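Local coordinates for protein TRAP dicarboxylate transporter-DctP subunit (Rhodobacter sphaeroides, PDB 4PE3) that probably binds a small organic acid in the periplasm and delivers it to the membrane components of a TRAP transporter, at residues A[121-126]-A[147-152]. Numbering follows the deposited sequence.
Sequences QMIDFV and IGVSTP
Val149 O, beside the apolar contact of its own side chain with helix 121-126, is gripped by two side-chain amides, those of Gln267 and Gln271, and Thr151 OG1 bonds with Pro241 O and Gly153 N. The side-chain contacts between the segments are apolar. Val149 points at the helix and packs among Met122, Ile123 and Val126, which lie within about one helical turn. Its two methyls divide the work. Val149 CG1, set between the backbone N and the carbonyl carbon (chi1 75°), lies 4.1 Å from Val126 CG1 and also touches Ile123 CG1 in the one described of two modelled conformers. Val149 CG2 meets SE of Met122, a selenomethionine, at 3.7 Å. The Met122 chain leaves with CG anti to the backbone N, then bends at chi2 (-87°) and again at chi3, which carries CE along the strand past the valine. Met122 CE ends 3.8 Å from Ser150 O and 4.0 Å from Thr151 CB, extending the contact beyond the end of the strand. All six touching residues are buried. The axes of helix 121-126 and strand 147-150 come within 9.1 Å, at 162°, nearly antiparallel. A helix is thus laid on the edge strand of the five-stranded mixed sheet in an alpha/beta domain of the solute-binding protein. Strand 144-150 pairs with strand 243-248 through a classic beta bulge that sets Ile147 and Gly148 opposite the single residue Val245. Ile123, as described, also reaches Gln271 and Ile275 of the long helix 257-291, and Val126 touches Lys132 of helix 131-139.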
ATOM      1  N   GLN A 121     -10.862  -0.589  -3.356  1.00 13.28           N
ATOM      2  CA  GLN A 121     -10.672  -1.622  -4.373  1.00 12.46           C
ATOM      3  C   GLN A 121      -9.718  -2.705  -3.885  1.00 11.09           C
ATOM      4  O   GLN A 121     -10.011  -3.900  -3.989  1.00 13.11           O
ATOM      5  CB  GLN A 121     -10.155  -1.028  -5.675  1.00 13.31           C
ATOM      6  CG  GLN A 121     -11.126  -0.079  -6.362  1.00 14.73           C
ATOM      7  CD  GLN A 121     -10.540   0.545  -7.608  1.00 14.80           C
ATOM      8  OE1 GLN A 121      -9.327   0.591  -7.808  1.00 14.39           O
ATOM      9  NE2 GLN A 121     -11.413   1.018  -8.474  1.00 14.73           N
HETATM   10  N   MSE A 122      -8.583  -2.295  -3.343  1.00 11.75           N
HETATM   11  CA  MSE A 122      -7.609  -3.257  -2.819  1.00 11.89           C
HETATM   12  C   MSE A 122      -8.170  -4.061  -1.639  1.00 12.88           C
HETATM   13  O   MSE A 122      -7.973  -5.279  -1.532  1.00 12.06           O
HETATM   14  CB  MSE A 122      -6.325  -2.522  -2.443  1.00 11.46           C
HETATM   15  CG  MSE A 122      -5.197  -3.444  -1.990  1.00 12.19           C
HETATM   16 SE   MSE A 122      -5.250  -3.858  -0.112  1.00 11.29          SE
HETATM   17  CE  MSE A 122      -4.504  -2.250   0.610  1.00 13.52           C
ATOM     18  N   ILE A 123      -8.886  -3.371  -0.763  0.88 12.13           N
ATOM     19  CA  ILE A 123      -9.487  -4.019   0.397  0.88 14.11           C
ATOM     20  C   ILE A 123     -10.524  -5.060  -0.047  0.88 13.65           C
ATOM     21  O   ILE A 123     -10.599  -6.152   0.510  0.88 13.04           O
ATOM     22  CB  ILE A 123     -10.098  -2.972   1.347  0.88 12.91           C
ATOM     23  CG1 ILE A 123      -8.986  -2.284   2.155  0.88 13.24           C
ATOM     24  CG2 ILE A 123     -11.093  -3.595   2.286  0.88 15.51           C
ATOM     25  CD1 ILE A 123      -9.296  -0.871   2.574  0.88 18.03           C
ATOM     26  N   ASP A 124     -11.314  -4.736  -1.062  1.00 14.28           N
ATOM     27  CA  ASP A 124     -12.281  -5.692  -1.595  1.00 16.44           C
ATOM     28  C   ASP A 124     -11.595  -6.878  -2.265  1.00 14.74           C
ATOM     29  O   ASP A 124     -12.025  -8.028  -2.092  1.00 16.63           O
ATOM     30  CB  ASP A 124     -13.263  -5.008  -2.546  1.00 15.67           C
ATOM     31  CG  ASP A 124     -14.385  -5.928  -2.953  1.00 19.37           C
ATOM     32  OD1 ASP A 124     -15.246  -6.183  -2.092  1.00 21.34           O
ATOM     33  OD2 ASP A 124     -14.393  -6.403  -4.108  1.00 24.32           O
ATOM     34  N   PHE A 125     -10.522  -6.616  -3.008  1.00 13.57           N
ATOM     35  CA  PHE A 125      -9.714  -7.703  -3.551  1.00 13.15           C
ATOM     36  C   PHE A 125      -9.232  -8.662  -2.450  1.00 12.84           C
ATOM     37  O   PHE A 125      -9.328  -9.899  -2.572  1.00 15.01           O
ATOM     38  CB  PHE A 125      -8.531  -7.152  -4.325  1.00 13.52           C
ATOM     39  CG  PHE A 125      -7.498  -8.176  -4.671  1.00 13.74           C
ATOM     40  CD1 PHE A 125      -7.768  -9.181  -5.574  1.00 15.25           C
ATOM     41  CD2 PHE A 125      -6.241  -8.120  -4.102  1.00 16.62           C
ATOM     42  CE1 PHE A 125      -6.817 -10.109  -5.895  1.00 17.94           C
ATOM     43  CE2 PHE A 125      -5.279  -9.062  -4.417  1.00 15.62           C
ATOM     44  CZ  PHE A 125      -5.566 -10.059  -5.301  1.00 17.65           C
ATOM     45  N   VAL A 126      -8.733  -8.117  -1.350  1.00 13.15           N
ATOM     46  CA  VAL A 126      -8.250  -8.955  -0.259  1.00 13.02           C
ATOM     47  C   VAL A 126      -9.382  -9.705   0.414  1.00 14.71           C
ATOM     48  O   VAL A 126      -9.291 -10.920   0.618  1.00 14.92           O
ATOM     49  CB  VAL A 126      -7.466  -8.117   0.771  1.00 12.48           C
ATOM     50  CG1 VAL A 126      -7.173  -8.932   2.030  1.00 14.77           C
ATOM     51  CG2 VAL A 126      -6.202  -7.641   0.131  1.00 13.58           C
ATOM     52  N   ILE A 147      -4.394 -11.777   9.391  1.00 15.90           N
ATOM     53  CA  ILE A 147      -5.660 -11.343   9.980  1.00 16.10           C
ATOM     54  C   ILE A 147      -6.409 -10.390   9.043  1.00 16.20           C
ATOM     55  O   ILE A 147      -7.576 -10.620   8.733  1.00 18.35           O
ATOM     56  CB  ILE A 147      -5.444 -10.664  11.339  1.00 16.64           C
ATOM     57  CG1 ILE A 147      -4.805 -11.658  12.306  1.00 17.39           C
ATOM     58  CG2 ILE A 147      -6.770 -10.152  11.915  1.00 15.51           C
ATOM     59  CD1 ILE A 147      -4.182 -11.009  13.522  1.00 21.29           C
ATOM     60  N   GLY A 148      -5.744  -9.329   8.594  1.00 13.29           N
ATOM     61  CA  GLY A 148      -6.371  -8.409   7.667  1.00 13.89           C
ATOM     62  C   GLY A 148      -5.412  -7.354   7.168  1.00 12.58           C
ATOM     63  O   GLY A 148      -4.262  -7.265   7.585  1.00 13.56           O
ATOM     64  N   VAL A 149      -5.928  -6.539   6.251  1.00 11.86           N
ATOM     65  CA  VAL A 149      -5.111  -5.613   5.500  1.00 12.95           C
ATOM     66  C   VAL A 149      -5.362  -4.175   5.944  1.00 12.19           C
ATOM     67  O   VAL A 149      -6.444  -3.822   6.435  1.00 13.18           O
ATOM     68  CB  VAL A 149      -5.375  -5.786   3.962  1.00 16.74           C
ATOM     69  CG1 VAL A 149      -6.711  -5.178   3.559  1.00 17.65           C
ATOM     70  CG2 VAL A 149      -4.257  -5.191   3.178  1.00 18.04           C
ATOM     71  N   SER A 150      -4.340  -3.342   5.776  1.00 12.59           N
ATOM     72  CA  SER A 150      -4.483  -1.908   5.923  1.00 12.96           C
ATOM     73  C   SER A 150      -3.575  -1.260   4.905  1.00 12.35           C
ATOM     74  O   SER A 150      -2.960  -1.937   4.108  1.00 11.96           O
ATOM     75  CB  SER A 150      -4.094  -1.518   7.339  1.00 18.32           C
ATOM     76  OG  SER A 150      -2.813  -2.029   7.681  1.00 24.17           O
ATOM     77  N   THR A 151      -3.506   0.068   4.913  1.00 12.42           N
ATOM     78  CA  THR A 151      -2.590   0.769   4.028  1.00 10.86           C
ATOM     79  C   THR A 151      -2.191   2.144   4.583  1.00 10.52           C
ATOM     80  O   THR A 151      -2.984   2.802   5.230  1.00 11.40           O
ATOM     81  CB  THR A 151      -3.238   0.929   2.627  1.00 11.81           C
ATOM     82  OG1 THR A 151      -2.345   1.618   1.741  1.00 11.30           O
ATOM     83  CG2 THR A 151      -4.516   1.708   2.739  1.00 11.98           C
ATOM     84  N   PRO A 152      -0.969   2.584   4.284  1.00 10.57           N
ATOM     85  CA  PRO A 152      -0.625   3.985   4.566  1.00 11.27           C
ATOM     86  C   PRO A 152      -1.152   4.944   3.486  1.00  9.48           C
ATOM     87  O   PRO A 152      -0.898   6.155   3.565  1.00 10.31           O
ATOM     88  CB  PRO A 152       0.898   3.976   4.548  1.00 12.18           C
ATOM     89  CG  PRO A 152       1.230   2.871   3.582  1.00 14.50           C
ATOM     90  CD  PRO A 152       0.197   1.814   3.819  1.00 11.64           C
TER